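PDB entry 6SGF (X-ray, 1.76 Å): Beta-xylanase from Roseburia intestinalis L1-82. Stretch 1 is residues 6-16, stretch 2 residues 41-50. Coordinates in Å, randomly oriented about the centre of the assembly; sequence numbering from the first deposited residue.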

# COMPACT_ATOMS: atom_id res chain seq x y z
N LYS B 6 10.10 -6.06 -6.94
CA LYS B 6 8.66 -5.91 -6.70
C LYS B 6 8.19 -4.54 -7.13
O LYS B 6 8.77 -3.57 -6.75
CB LYS B 6 8.32 -6.01 -5.23
CG LYS B 6 8.47 -7.38 -4.64
CD LYS B 6 8.00 -7.38 -3.25
CE LYS B 6 7.83 -8.75 -2.69
NZ LYS B 6 9.14 -9.40 -2.52
N LYS B 7 7.21 -4.53 -7.99
CA LYS B 7 6.51 -3.31 -8.35
C LYS B 7 5.19 -3.27 -7.58
O LYS B 7 4.34 -4.15 -7.76
CB LYS B 7 6.28 -3.27 -9.86
CG LYS B 7 7.52 -2.99 -10.74
CD LYS B 7 8.42 -1.86 -10.20
CE LYS B 7 7.66 -0.64 -9.60
NZ LYS B 7 7.32 0.47 -10.52
N VAL B 8 5.04 -2.31 -6.67
CA VAL B 8 3.89 -2.26 -5.78
C VAL B 8 3.07 -1.04 -6.12
O VAL B 8 3.61 0.07 -6.17
CB VAL B 8 4.31 -2.20 -4.30
CG1 VAL B 8 3.08 -2.04 -3.41
CG2 VAL B 8 5.10 -3.41 -3.87
N PHE B 9 1.78 -1.21 -6.32
CA PHE B 9 0.88 -0.08 -6.53
C PHE B 9 -0.17 -0.06 -5.44
O PHE B 9 -1.01 -0.97 -5.36
CB PHE B 9 0.23 -0.16 -7.91
CG PHE B 9 1.20 -0.35 -9.02
CD1 PHE B 9 2.13 0.63 -9.31
CD2 PHE B 9 1.21 -1.52 -9.75
CE1 PHE B 9 3.05 0.45 -10.34
CE2 PHE B 9 2.12 -1.71 -10.78
CZ PHE B 9 3.05 -0.71 -11.08
N THR B 10 -0.18 1.01 -4.64
CA THR B 10 -1.26 1.20 -3.70
C THR B 10 -2.52 1.67 -4.45
O THR B 10 -2.46 2.04 -5.63
CB THR B 10 -0.87 2.19 -2.60
OG1 THR B 10 -0.50 3.45 -3.15
CG2 THR B 10 0.32 1.65 -1.77
N ALA B 11 -3.67 1.61 -3.76
CA ALA B 11 -4.96 1.90 -4.38
C ALA B 11 -4.98 3.25 -5.08
O ALA B 11 -5.49 3.37 -6.20
CB ALA B 11 -6.08 1.82 -3.35
N ASP B 12 -4.41 4.29 -4.45
CA ASP B 12 -4.49 5.60 -5.09
C ASP B 12 -3.70 5.70 -6.38
O ASP B 12 -3.87 6.68 -7.11
CB ASP B 12 -4.06 6.71 -4.12
CG ASP B 12 -2.57 6.78 -3.89
OD1 ASP B 12 -1.89 5.73 -3.88
OD2 ASP B 12 -2.08 7.90 -3.64
N GLN B 13 -2.88 4.69 -6.72
CA GLN B 13 -2.17 4.71 -7.99
C GLN B 13 -2.90 3.97 -9.10
O GLN B 13 -2.46 4.03 -10.25
CB GLN B 13 -0.78 4.10 -7.81
CG GLN B 13 0.06 4.72 -6.72
CD GLN B 13 1.42 4.04 -6.60
OE1 GLN B 13 1.59 3.08 -5.86
NE2 GLN B 13 2.39 4.55 -7.33
N LEU B 14 -4.02 3.31 -8.80
CA LEU B 14 -4.74 2.47 -9.75
C LEU B 14 -5.98 3.25 -10.18
O LEU B 14 -6.84 3.56 -9.36
CB LEU B 14 -5.09 1.13 -9.10
CG LEU B 14 -3.90 0.26 -8.72
CD1 LEU B 14 -4.36 -0.94 -7.93
CD2 LEU B 14 -3.18 -0.17 -10.00
N LYS B 15 -6.12 3.48 -11.47
CA LYS B 15 -7.28 4.21 -12.01
C LYS B 15 -8.32 3.22 -12.53
O LYS B 15 -7.94 2.27 -13.12
CB LYS B 15 -6.87 5.13 -13.14
CG LYS B 15 -6.62 6.54 -12.70
CD LYS B 15 -5.20 6.80 -12.35
CE LYS B 15 -4.99 8.16 -11.72
NZ LYS B 15 -4.51 8.03 -10.33
N VAL B 16 -9.59 3.49 -12.30
CA VAL B 16 -10.63 2.57 -12.73
C VAL B 16 -10.80 2.70 -14.25
O VAL B 16 -11.05 3.78 -14.78
CB VAL B 16 -11.97 2.83 -12.02
CG1 VAL B 16 -13.08 1.92 -12.64
CG2 VAL B 16 -11.88 2.56 -10.52
N VAL B 41 -14.76 -4.71 -11.07
CA VAL B 41 -14.02 -3.49 -11.37
C VAL B 41 -12.75 -3.90 -12.09
O VAL B 41 -12.18 -4.96 -11.80
CB VAL B 41 -13.67 -2.68 -10.10
CG1 VAL B 41 -12.93 -1.39 -10.46
CG2 VAL B 41 -14.91 -2.36 -9.34
N LYS B 42 -12.32 -3.08 -13.04
CA LYS B 42 -11.08 -3.27 -13.76
C LYS B 42 -10.25 -2.01 -13.58
O LYS B 42 -10.75 -0.91 -13.81
CB LYS B 42 -11.33 -3.54 -15.24
CG LYS B 42 -10.05 -3.55 -16.06
CD LYS B 42 -10.36 -3.77 -17.56
CE LYS B 42 -9.11 -3.79 -18.38
NZ LYS B 42 -9.38 -4.00 -19.84
N TRP B 43 -8.99 -2.16 -13.15
CA TRP B 43 -8.09 -1.03 -12.97
C TRP B 43 -6.91 -1.11 -13.94
O TRP B 43 -6.29 -2.17 -14.08
CB TRP B 43 -7.51 -0.97 -11.57
CG TRP B 43 -8.41 -0.72 -10.43
CD1 TRP B 43 -8.71 0.48 -9.85
CD2 TRP B 43 -9.08 -1.72 -9.66
NE1 TRP B 43 -9.55 0.29 -8.77
CE2 TRP B 43 -9.78 -1.05 -8.63
CE3 TRP B 43 -9.16 -3.12 -9.75
CZ2 TRP B 43 -10.54 -1.74 -7.70
CZ3 TRP B 43 -9.93 -3.79 -8.83
CH2 TRP B 43 -10.60 -3.10 -7.81
N THR B 44 -6.53 0.04 -14.51
CA THR B 44 -5.35 0.14 -15.34
C THR B 44 -4.11 0.36 -14.49
O THR B 44 -4.14 1.07 -13.48
CB THR B 44 -5.49 1.31 -16.33
OG1 THR B 44 -6.73 1.21 -17.04
CG2 THR B 44 -4.31 1.28 -17.34
N LEU B 45 -3.01 -0.27 -14.90
CA LEU B 45 -1.75 -0.08 -14.20
C LEU B 45 -1.08 1.21 -14.69
O LEU B 45 -1.26 1.60 -15.84
CB LEU B 45 -0.84 -1.27 -14.45
CG LEU B 45 -1.31 -2.65 -13.96
CD1 LEU B 45 -0.15 -3.61 -14.25
CD2 LEU B 45 -1.71 -2.59 -12.49
N PRO B 46 -0.32 1.88 -13.84
CA PRO B 46 0.36 3.11 -14.32
C PRO B 46 1.31 2.85 -15.49
O PRO B 46 1.60 3.77 -16.25
CB PRO B 46 1.11 3.60 -13.07
CG PRO B 46 0.46 2.94 -11.93
CD PRO B 46 -0.06 1.62 -12.42
N GLU B 47 1.80 1.62 -15.65
CA GLU B 47 2.79 1.25 -16.67
C GLU B 47 2.56 -0.22 -16.94
O GLU B 47 2.25 -0.93 -16.00
CB GLU B 47 4.18 1.48 -16.09
CG GLU B 47 4.47 0.48 -14.93
CD GLU B 47 4.73 1.21 -13.62
OE1 GLU B 47 3.92 2.13 -13.32
OE2 GLU B 47 5.74 0.91 -12.94
N SER B 48 2.58 -0.67 -18.17
CA SER B 48 2.41 -2.10 -18.30
C SER B 48 3.73 -2.81 -18.05
O SER B 48 4.79 -2.21 -18.03
CB SER B 48 1.67 -2.42 -19.59
OG SER B 48 2.06 -1.52 -20.65
N ILE B 49 3.58 -4.06 -17.64
CA ILE B 49 4.64 -4.96 -17.24
C ILE B 49 4.50 -6.16 -18.15
O ILE B 49 3.39 -6.66 -18.35
CB ILE B 49 4.48 -5.38 -15.76
CG1 ILE B 49 4.38 -4.13 -14.88
CG2 ILE B 49 5.57 -6.29 -15.34
CD1 ILE B 49 3.74 -4.36 -13.51
N GLU B 50 5.60 -6.58 -18.76
CA GLU B 50 5.57 -7.73 -19.64
C GLU B 50 5.18 -8.96 -18.86
O GLU B 50 5.77 -9.29 -17.82
CB GLU B 50 6.93 -7.94 -20.30
CG GLU B 50 7.36 -6.86 -21.27
CD GLU B 50 6.36 -6.66 -22.38
OE1 GLU B 50 5.82 -7.68 -22.87
OE2 GLU B 50 6.12 -5.49 -22.75
O HOH W 1 -3.00 3.66 -12.92

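What fills the apolar centre of the contact? Phe-9, buried and directed toward stretch 2, gives up more area than any other residue here, and its flat ring (chi1 m) packs against Leu-45, Pro-46 and Ile-49. Pro-46 lies over one face: its CD sits 3.9 Å from the centroid of the Phe-9 ring and only 10° off the ring normal, a CH-pi contact suited to proline, whose ring CH groups beside nitrogen are slightly polarised. Ile-49 CD1 lies at the ring's edge, 4.1 Å from Phe-9 CE2. Leu-45 CD2 also packs on the ring, 4.1 Å from Phe-9 CD2. Because the chain turns a corner at Pro-46 and Glu-47, residues before, at and after the bend can all reach one aromatic ring.

How does the apolar packing continue from there? Leu-14 carries it toward the paired strands. Its CD2 touches Leu-45 CD2 at 3.8 Å, and Leu-14 CB lies 3.8 Å from Trp-43 CD1, so this one branched side chain joins the phenylalanine cluster to the indole. Val-16 extends the line. With chi1 at t, Val-16 CG2 lies against the indole at Trp-43 CD1 (3.9 Å) and also within 4.1 Å of Val-41 CG1, while Val-16 CG1 is 4.0 Å from that same Val-41 CG1.

What does the backbone contribute? A short antiparallel pairing sets Lys-15 against Thr-44 and Val-16 against Trp-43. Thr-44 N donates to Lys-15 O at 3.0 Å, and the same oxygen receives a CA-H...O contact from Trp-43 CA at 3.3 Å. The side chains of Lys-15 and Thr-44 leave on the same face of the sheet, both exposed, where a long charged chain and a small hydroxyl can meet solvent; the end of Lys-15 leads away. Next to this pair, a water bridges the two stretches, donating to Gln-13 O at 2.7 Å and to Thr-44 O at 2.9 Å, with a weak bond from Lys-15 N to the water oxygen at 3.4 Å.

What closes the polar edge? A salt bridge does: Lys-7 NZ donates to Glu-47 OE2 at 2.9 Å. Lys-7 points toward stretch 2 but folds its chain through four m rotamers to bring the ammonium group to the carboxylate, and the Glu-47 side chain, starting sideways, comes nearer at its end. The other carboxylate oxygen, Glu-47 OE1, lies 3.5 Å from Phe-9 CE1, so the charged pair borders the aromatic cluster directly. In all, the two stretches bury 609 Å², both sides summed.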